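Local coordinates for Acarbose/maltose binding protein GacH (Streptomyces glaucescens, PDB 3K01) that binds acarbose and an acarbose homolog as a solute receptor for an ABC transporter, and probably binds maltose as well, at residues 149-154 with 177-182; 233-238 with 252-257. All coordinates share one frame; numbering follows the deposited sequence.

Contact 1: residues 149-154 with 177-182; sequences KELLTK and TGATGL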
# COMPACT_ATOMS: atom_id res chain seq x y z
N LYS A 149 -10.92 -11.88 -17.92
CA LYS A 149 -11.51 -13.22 -17.84
C LYS A 149 -11.74 -13.84 -19.20
O LYS A 149 -11.46 -15.02 -19.39
CB LYS A 149 -12.81 -13.20 -17.03
CG LYS A 149 -12.60 -12.95 -15.55
CD LYS A 149 -13.91 -12.98 -14.78
CE LYS A 149 -13.67 -12.72 -13.30
NZ LYS A 149 -14.78 -13.23 -12.44
N GLU A 150 -12.20 -13.04 -20.16
CA GLU A 150 -12.51 -13.57 -21.49
C GLU A 150 -11.25 -14.04 -22.19
O GLU A 150 -11.27 -15.06 -22.87
CB GLU A 150 -13.24 -12.54 -22.32
CG GLU A 150 -13.71 -13.08 -23.66
CD GLU A 150 -12.73 -12.85 -24.79
OE1 GLU A 150 -11.82 -11.98 -24.73
OE2 GLU A 150 -12.87 -13.58 -25.80
N LEU A 151 -10.14 -13.30 -22.07
CA LEU A 151 -8.92 -13.75 -22.72
C LEU A 151 -8.39 -15.03 -22.09
O LEU A 151 -7.95 -15.95 -22.79
CB LEU A 151 -7.84 -12.66 -22.73
CG LEU A 151 -8.13 -11.45 -23.62
CD1 LEU A 151 -7.04 -10.38 -23.42
CD2 LEU A 151 -8.19 -11.84 -25.10
N LEU A 152 -8.45 -15.13 -20.77
CA LEU A 152 -8.00 -16.37 -20.14
C LEU A 152 -8.92 -17.54 -20.49
O LEU A 152 -8.46 -18.66 -20.73
CB LEU A 152 -7.85 -16.24 -18.63
CG LEU A 152 -6.49 -15.71 -18.12
CD1 LEU A 152 -6.17 -14.29 -18.59
CD2 LEU A 152 -6.40 -15.80 -16.60
N THR A 153 -10.22 -17.27 -20.56
CA THR A 153 -11.19 -18.32 -20.89
C THR A 153 -10.98 -18.76 -22.32
O THR A 153 -10.94 -19.98 -22.60
CB THR A 153 -12.62 -17.80 -20.69
OG1 THR A 153 -12.79 -17.50 -19.32
CG2 THR A 153 -13.65 -18.87 -21.07
N LYS A 154 -10.81 -17.82 -23.24
CA LYS A 154 -10.60 -18.17 -24.64
C LYS A 154 -9.34 -19.03 -24.76
O LYS A 154 -9.33 -20.01 -25.53
CB LYS A 154 -10.53 -16.92 -25.51
CG LYS A 154 -10.34 -17.23 -26.98
CD LYS A 154 -10.82 -16.07 -27.83
CE LYS A 154 -11.07 -16.50 -29.28
NZ LYS A 154 -12.42 -17.07 -29.50
N THR A 177 -4.92 -15.89 -28.79
CA THR A 177 -5.57 -14.58 -28.90
C THR A 177 -4.67 -13.50 -29.48
O THR A 177 -5.17 -12.44 -29.84
CB THR A 177 -6.07 -14.07 -27.52
OG1 THR A 177 -4.95 -13.60 -26.74
CG2 THR A 177 -6.85 -15.13 -26.74
N GLY A 178 -3.37 -13.73 -29.53
CA GLY A 178 -2.42 -12.70 -29.93
C GLY A 178 -2.02 -11.75 -28.80
O GLY A 178 -1.06 -11.00 -28.95
N ALA A 179 -2.77 -11.70 -27.69
CA ALA A 179 -2.41 -10.81 -26.58
C ALA A 179 -1.15 -11.30 -25.90
O ALA A 179 -0.92 -12.49 -25.83
CB ALA A 179 -3.54 -10.74 -25.59
N THR A 180 -0.36 -10.37 -25.39
CA THR A 180 0.74 -10.72 -24.49
C THR A 180 0.16 -11.09 -23.11
O THR A 180 -0.89 -10.55 -22.72
CB THR A 180 1.70 -9.52 -24.39
OG1 THR A 180 2.36 -9.40 -25.65
CG2 THR A 180 2.75 -9.69 -23.31
N GLY A 181 0.78 -12.01 -22.40
CA GLY A 181 0.25 -12.37 -21.08
C GLY A 181 0.15 -11.23 -20.09
O GLY A 181 -0.93 -10.98 -19.54
N LEU A 182 1.27 -10.54 -19.88
CA LEU A 182 1.39 -9.62 -18.75
C LEU A 182 1.96 -8.28 -19.19
O LEU A 182 2.92 -8.22 -19.96
CB LEU A 182 2.35 -10.25 -17.73
CG LEU A 182 2.68 -9.46 -16.46
CD1 LEU A 182 1.45 -9.24 -15.57
CD2 LEU A 182 3.80 -10.09 -15.65

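Contact 2: residues 233-238 with 252-257; sequences AAITDA and GKVAMM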
# COMPACT_ATOMS: atom_id res chain seq x y z
N ALA A 233 6.65 -13.32 -22.29
CA ALA A 233 5.49 -13.42 -21.40
C ALA A 233 4.94 -12.05 -21.05
O ALA A 233 3.75 -11.91 -20.76
CB ALA A 233 5.84 -14.17 -20.15
N ALA A 234 5.82 -11.05 -21.02
CA ALA A 234 5.46 -9.71 -20.58
C ALA A 234 6.04 -8.67 -21.49
O ALA A 234 7.06 -8.91 -22.16
CB ALA A 234 5.96 -9.44 -19.17
N ILE A 235 5.41 -7.50 -21.49
CA ILE A 235 5.99 -6.32 -22.11
C ILE A 235 6.11 -5.22 -21.03
O ILE A 235 5.49 -5.29 -19.98
CB ILE A 235 5.15 -5.80 -23.30
CG1 ILE A 235 3.68 -5.59 -22.89
CG2 ILE A 235 5.30 -6.74 -24.50
CD1 ILE A 235 2.83 -4.87 -23.95
N THR A 236 6.92 -4.21 -21.33
CA THR A 236 7.17 -3.14 -20.38
C THR A 236 7.57 -1.88 -21.12
O THR A 236 7.68 -1.88 -22.36
CB THR A 236 8.26 -3.55 -19.35
OG1 THR A 236 8.27 -2.60 -18.30
CG2 THR A 236 9.64 -3.62 -20.00
N ASP A 237 7.73 -0.78 -20.37
CA ASP A 237 8.13 0.51 -20.95
C ASP A 237 8.99 1.22 -19.93
O ASP A 237 8.71 1.18 -18.74
CB ASP A 237 6.91 1.38 -21.28
CG ASP A 237 6.08 0.83 -22.40
OD1 ASP A 237 6.44 1.03 -23.58
OD2 ASP A 237 5.05 0.19 -22.09
N ALA A 238 9.98 1.97 -20.41
CA ALA A 238 10.85 2.73 -19.52
C ALA A 238 10.26 4.04 -19.07
O ALA A 238 10.72 4.66 -18.12
CB ALA A 238 12.19 2.97 -20.21
N GLY A 252 -6.71 -4.88 -24.05
CA GLY A 252 -6.46 -6.28 -24.35
C GLY A 252 -5.16 -6.56 -25.07
O GLY A 252 -4.91 -7.69 -25.49
N LYS A 253 -4.28 -5.56 -25.18
CA LYS A 253 -2.93 -5.83 -25.65
C LYS A 253 -2.24 -6.84 -24.72
O LYS A 253 -1.43 -7.67 -25.14
CB LYS A 253 -2.14 -4.53 -25.72
CG LYS A 253 -0.76 -4.70 -26.30
CD LYS A 253 -0.09 -3.35 -26.45
CE LYS A 253 1.24 -3.52 -27.14
NZ LYS A 253 1.92 -2.22 -27.37
N VAL A 254 -2.54 -6.74 -23.42
CA VAL A 254 -2.15 -7.78 -22.47
C VAL A 254 -3.40 -8.35 -21.79
O VAL A 254 -4.44 -7.66 -21.74
CB VAL A 254 -1.18 -7.27 -21.36
CG1 VAL A 254 0.09 -6.75 -21.99
CG2 VAL A 254 -1.82 -6.20 -20.50
N ALA A 255 -3.26 -9.54 -21.23
CA ALA A 255 -4.35 -10.17 -20.50
C ALA A 255 -4.31 -9.93 -19.00
O ALA A 255 -5.30 -10.20 -18.30
CB ALA A 255 -4.36 -11.66 -20.77
N MET A 256 -3.15 -9.49 -18.49
CA MET A 256 -2.90 -9.38 -17.04
C MET A 256 -2.05 -8.18 -16.75
O MET A 256 -1.22 -7.80 -17.57
CB MET A 256 -2.18 -10.63 -16.54
CG MET A 256 -3.01 -11.90 -16.69
SD MET A 256 -2.20 -13.41 -16.10
CE MET A 256 -1.15 -13.77 -17.53
N MET A 257 -2.20 -7.63 -15.55
CA MET A 257 -1.28 -6.58 -15.06
C MET A 257 -1.32 -6.72 -13.55
O MET A 257 -2.19 -7.36 -13.00
CB MET A 257 -1.70 -5.17 -15.47
CG MET A 257 -3.00 -4.72 -14.83
SD MET A 257 -3.32 -2.97 -15.16
CE MET A 257 -4.97 -2.73 -14.52

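Contact 1: residues 149-154 with 177-182
Leu151 and Thr177 form the centre of a junction of van der Waals contacts, mostly between methyl groups, that joins the helix 149-155 to the C-terminal end of the helix 163-177 and the turn after it. The two leucine methyls divide the work: CD2 lies against Thr177, with 3.9 Å between Leu151 CD2 and Thr177 CG2, while CD1 reaches the methyl of Ala179, with 4.1 Å between Leu151 CD1 and Ala179 CB. One helical turn along, the first part of the Lys154 chain runs past Thr177 in the opposite direction, Lys154 CG being 4.1 Å from Thr177 CG2, so that this methyl is touched by both Leu151 and Lys154.

The hydroxyls of Thr177 and Thr153 bond locally, not across the contact. Thr177 holds OG1 between its backbone N and carbonyl carbon (chi1 76°), from where it accepts from Ala179 N at 3.0 Å; OG1 is also bonded to Ile173 O, back in the helix. Lys149 O takes both the backbone N and OG1 of Thr153, the hydroxyl lying above the carbonyl plane. The Thr177-Ala179 bond makes an ST turn, here placed at a helix-to-strand junction of an alpha/beta lobe, with Gly178 at positive phi taking the chain toward the strand 180-183.

Contact 2: residues 233-238 with 252-257
Ile235 meets Lys253 and Val254 through aliphatic carbons, with no ring, amide or carboxylate taking part on either side. The flat group nearby that matters is the Tyr183 side chain, which touches both Ile235 and Val254; its hydroxyl is hydrogen-bonded to Asp237 OD2. That carboxylate oxygen, Asp237 OD2, stands 6.6 Å from Lys253 NZ, too far for a salt bridge, although the opposite charges probably attract weakly.

Ile235 and Val254 belong to strands 234-235 and 254-259, which flank the strand 180-183 and run parallel to it. The helix 241-251 joins these two flanking strands in a beta-alpha-beta crossover, consistent with the alpha/beta lobes of type 2 solute-binding proteins. Thr180, on the middle strand, touches both Ile235 and Val254. At the end of the crossover helix Gly252, with positive phi, completes a Schellman motif just before Lys253 and Val254.

The delta methyl of Ile235 does most of the touching. The Ile235 side chain crosses that of Lys253 at about a right angle, and Ile235 CD1 lies 3.8 Å from Lys253 CE, with Lys253 CD slightly farther away. The lysine is extended throughout, CG being anti to the backbone N (chi1 -175°), and this carries its last methylenes to the isoleucine methyl. In Ile235 itself CG1 sits between the backbone N and the carbonyl carbon (chi1 53°), and the chain then straightens to present CD1 to both partners. Val254 adds a second surface through one branch: Val254 CG1 is 3.9 Å from both CG1 and CD1 of Ile235.

From the N terminus, the chain leaves the long strand 132-148 for the helix 149-155, continues through the helix 163-177 and returns at 177-182, where contact 1 closes its loop. It then passes through the helix 216-230 to the strand 234-235, and the helix 241-251 brings it back to 252-257, closing contact 2. The loops follow in series, neither nested nor crossed. They meet at the strand 180-183, where Thr180 N and O probably bond to Lys253 O and Ala255 N. Contact 1 packs the helix 149-155 against the end of the helix 163-177 and the turn leading into this parallel part of the mixed sheet; contact 2 spans the middle strand from one neighbour to the other.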